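Local coordinates for ESAT-6-like protein EsxO (PDB 3OGI), which is a secreted ESAT-6-like protein of the WXG100 family that probably acts as one half of a heterodimer exported by a mycobacterial type VII secretion system, at residues Ala26-Ile31 with Arg59-Ile64. Sequence-based numbering, arbitrary orientation.
Sequences AEHQAI and RNFQVI
H28 and F61 stack their rings where two helices of the chain run side by side. The stack is offset and nearly parallel, with centroids 4.4 Å apart and planes at 12°. H28 CD2 and F61 CD2 come within 3.6 Å.

Two CH-pi contacts accompany the stack. H28 CB sits over the centre of the F61 face, 3.5 Å from the F61 ring centroid and 7° off the normal. In return, F61 CB lies over the H28 face toward its rim, 4.2 Å from the H28 ring centroid. With H28 CG anti to the backbone N (chi1 170°) and F61 CG anti to the carbonyl carbon, each ring lies against the other's CB as well as its ring. The imidazole is also held from its own helix, since H28 ND1 is hydrogen-bonded to E25 OE1. This bond would limit rotation of the ring.

The apolar contact is smaller. I31 CD1 approaches F61 CZ obliquely at 4.2 Å. F61 is buried and also packs on L24 and on an apolar side chain of the partner protein chain.

The contact joins helix 14-37 to helix 51-66, with CA atoms of H28 and F61 7.1 Å apart. Such side-by-side packing of two helices in one chain is characteristic of the WXG100 helical hairpin, which packs against a partner chain in the ESAT-6-like heterodimer.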
ATOM      1  N   ALA A  26      -9.264   4.369  -6.073  1.00 45.67           N
ATOM      2  CA  ALA A  26      -9.007   3.485  -7.210  1.00 46.31           C
ATOM      3  C   ALA A  26      -7.765   2.652  -6.896  1.00 39.49           C
ATOM      4  O   ALA A  26      -7.716   1.448  -7.146  1.00 42.13           O
ATOM      5  CB  ALA A  26      -8.824   4.271  -8.522  1.00 28.03           C
ATOM      6  N   GLU A  27      -6.770   3.295  -6.313  1.00 32.37           N
ATOM      7  CA  GLU A  27      -5.553   2.569  -5.991  1.00 44.63           C
ATOM      8  C   GLU A  27      -5.795   1.470  -4.937  1.00 51.31           C
ATOM      9  O   GLU A  27      -5.263   0.373  -5.032  1.00 53.55           O
ATOM     10  CB  GLU A  27      -4.441   3.525  -5.543  1.00 38.96           C
ATOM     11  CG  GLU A  27      -3.221   2.769  -5.022  1.00 51.00           C
ATOM     12  CD  GLU A  27      -2.637   1.790  -6.040  1.00 55.40           C
ATOM     13  OE1 GLU A  27      -3.090   1.775  -7.202  1.00 59.28           O
ATOM     14  OE2 GLU A  27      -1.724   1.024  -5.672  1.00 59.21           O
ATOM     15  N   HIS A  28      -6.598   1.792  -3.936  1.00 51.20           N
ATOM     16  CA  HIS A  28      -7.022   0.841  -2.925  1.00 52.17           C
ATOM     17  C   HIS A  28      -7.717  -0.355  -3.580  1.00 56.02           C
ATOM     18  O   HIS A  28      -7.466  -1.516  -3.238  1.00 55.22           O
ATOM     19  CB  HIS A  28      -7.976   1.558  -1.973  1.00 50.38           C
ATOM     20  CG  HIS A  28      -8.692   0.658  -1.022  1.00 51.75           C
ATOM     21  ND1 HIS A  28      -9.949   0.950  -0.537  1.00 56.73           N
ATOM     22  CD2 HIS A  28      -8.328  -0.514  -0.449  1.00 51.05           C
ATOM     23  CE1 HIS A  28     -10.338  -0.016   0.278  1.00 59.02           C
ATOM     24  NE2 HIS A  28      -9.372  -0.914   0.350  1.00 57.01           N
ATOM     25  N   GLN A  29      -8.593  -0.070  -4.530  1.00 56.93           N
ATOM     26  CA  GLN A  29      -9.298  -1.140  -5.211  1.00 58.69           C
ATOM     27  C   GLN A  29      -8.319  -1.950  -6.048  1.00 58.06           C
ATOM     28  O   GLN A  29      -8.408  -3.169  -6.106  1.00 62.67           O
ATOM     29  CB  GLN A  29     -10.436  -0.582  -6.055  1.00 46.35           C
ATOM     30  CG  GLN A  29     -11.530   0.041  -5.215  1.00 44.86           C
ATOM     31  CD  GLN A  29     -12.409   1.031  -6.000  1.00 56.31           C
ATOM     32  OE1 GLN A  29     -12.196   1.289  -7.203  1.00 52.10           O
ATOM     33  NE2 GLN A  29     -13.400   1.588  -5.314  1.00 52.76           N
ATOM     34  N   ALA A  30      -7.371  -1.266  -6.672  1.00 52.58           N
ATOM     35  CA  ALA A  30      -6.319  -1.952  -7.411  1.00 52.77           C
ATOM     36  C   ALA A  30      -5.562  -2.918  -6.481  1.00 53.07           C
ATOM     37  O   ALA A  30      -5.282  -4.070  -6.835  1.00 56.24           O
ATOM     38  CB  ALA A  30      -5.361  -0.947  -8.053  1.00 39.71           C
ATOM     39  N   ILE A  31      -5.242  -2.452  -5.287  1.00 41.86           N
ATOM     40  CA  ILE A  31      -4.552  -3.305  -4.322  1.00 45.70           C
ATOM     41  C   ILE A  31      -5.378  -4.536  -3.935  1.00 48.10           C
ATOM     42  O   ILE A  31      -4.872  -5.649  -3.924  1.00 52.86           O
ATOM     43  CB  ILE A  31      -4.103  -2.510  -3.087  1.00 39.88           C
ATOM     44  CG1 ILE A  31      -2.944  -1.573  -3.477  1.00 37.16           C
ATOM     45  CG2 ILE A  31      -3.696  -3.471  -1.950  1.00 38.91           C
ATOM     46  CD1 ILE A  31      -2.690  -0.461  -2.489  1.00 47.12           C
ATOM     47  N   ARG A  59      -9.560   0.059   6.593  1.00 61.58           N
ATOM     48  CA  ARG A  59      -9.718   1.058   7.650  1.00 68.26           C
ATOM     49  C   ARG A  59      -8.915   2.296   7.350  1.00 67.50           C
ATOM     50  O   ARG A  59      -9.427   3.415   7.458  1.00 71.69           O
ATOM     51  CB  ARG A  59      -9.273   0.513   9.009  1.00 74.64           C
ATOM     52  CG  ARG A  59     -10.176  -0.547   9.603  1.00 92.96           C
ATOM     53  CD  ARG A  59      -9.659  -1.004  10.970  1.00109.96           C
ATOM     54  NE  ARG A  59     -10.277  -2.260  11.400  1.00122.57           N
ATOM     55  CZ  ARG A  59     -11.403  -2.344  12.106  1.00130.87           C
ATOM     56  NH1 ARG A  59     -12.046  -1.240  12.469  1.00133.49           N
ATOM     57  NH2 ARG A  59     -11.887  -3.533  12.451  1.00131.37           N
ATOM     58  N   ASN A  60      -7.651   2.092   6.979  1.00 57.67           N
ATOM     59  CA  ASN A  60      -6.740   3.211   6.761  1.00 55.95           C
ATOM     60  C   ASN A  60      -7.114   4.061   5.557  1.00 57.00           C
ATOM     61  O   ASN A  60      -7.106   5.286   5.627  1.00 60.31           O
ATOM     62  CB  ASN A  60      -5.303   2.724   6.665  1.00 53.67           C
ATOM     63  CG  ASN A  60      -4.799   2.184   7.981  1.00 60.52           C
ATOM     64  OD1 ASN A  60      -4.423   2.944   8.873  1.00 63.63           O
ATOM     65  ND2 ASN A  60      -4.803   0.868   8.120  1.00 64.25           N
ATOM     66  N   PHE A  61      -7.453   3.411   4.454  1.00 56.00           N
ATOM     67  CA  PHE A  61      -7.956   4.154   3.319  1.00 55.02           C
ATOM     68  C   PHE A  61      -9.213   4.888   3.730  1.00 55.59           C
ATOM     69  O   PHE A  61      -9.353   6.065   3.441  1.00 55.26           O
ATOM     70  CB  PHE A  61      -8.235   3.245   2.137  1.00 47.38           C
ATOM     71  CG  PHE A  61      -7.015   2.921   1.324  1.00 50.85           C
ATOM     72  CD1 PHE A  61      -6.534   3.823   0.381  1.00 50.97           C
ATOM     73  CD2 PHE A  61      -6.353   1.711   1.492  1.00 47.01           C
ATOM     74  CE1 PHE A  61      -5.428   3.529  -0.374  1.00 46.73           C
ATOM     75  CE2 PHE A  61      -5.247   1.408   0.739  1.00 47.70           C
ATOM     76  CZ  PHE A  61      -4.779   2.326  -0.202  1.00 48.47           C
ATOM     77  N   GLN A  62     -10.121   4.213   4.428  1.00 56.61           N
ATOM     78  CA  GLN A  62     -11.354   4.876   4.833  1.00 63.42           C
ATOM     79  C   GLN A  62     -11.064   6.128   5.665  1.00 69.52           C
ATOM     80  O   GLN A  62     -11.703   7.168   5.477  1.00 69.20           O
ATOM     81  CB  GLN A  62     -12.306   3.921   5.557  1.00 74.11           C
ATOM     82  CG  GLN A  62     -13.725   4.468   5.717  1.00 87.18           C
ATOM     83  CD  GLN A  62     -14.256   5.132   4.438  1.00101.14           C
ATOM     84  OE1 GLN A  62     -14.876   6.201   4.489  1.00102.99           O
ATOM     85  NE2 GLN A  62     -14.020   4.495   3.287  1.00102.75           N
ATOM     86  N   VAL A  63     -10.082   6.044   6.557  1.00 66.64           N
ATOM     87  CA  VAL A  63      -9.702   7.216   7.332  1.00 64.88           C
ATOM     88  C   VAL A  63      -9.236   8.343   6.421  1.00 67.55           C
ATOM     89  O   VAL A  63      -9.577   9.505   6.628  1.00 74.00           O
ATOM     90  CB  VAL A  63      -8.583   6.914   8.329  1.00 62.29           C
ATOM     91  CG1 VAL A  63      -7.934   8.218   8.802  1.00 65.27           C
ATOM     92  CG2 VAL A  63      -9.114   6.134   9.494  1.00 53.21           C
ATOM     93  N   ILE A  64      -8.444   8.011   5.413  1.00 65.05           N
ATOM     94  CA  ILE A  64      -7.949   9.056   4.529  1.00 67.42           C
ATOM     95  C   ILE A  64      -9.125   9.655   3.779  1.00 73.17           C
ATOM     96  O   ILE A  64      -9.278  10.867   3.736  1.00 74.03           O
ATOM     97  CB  ILE A  64      -6.884   8.536   3.540  1.00 58.74           C
ATOM     98  CG1 ILE A  64      -5.620   8.098   4.295  1.00 51.10           C
ATOM     99  CG2 ILE A  64      -6.569   9.601   2.495  1.00 49.49           C
ATOM    100  CD1 ILE A  64      -4.576   7.371   3.419  1.00 43.64           C
TER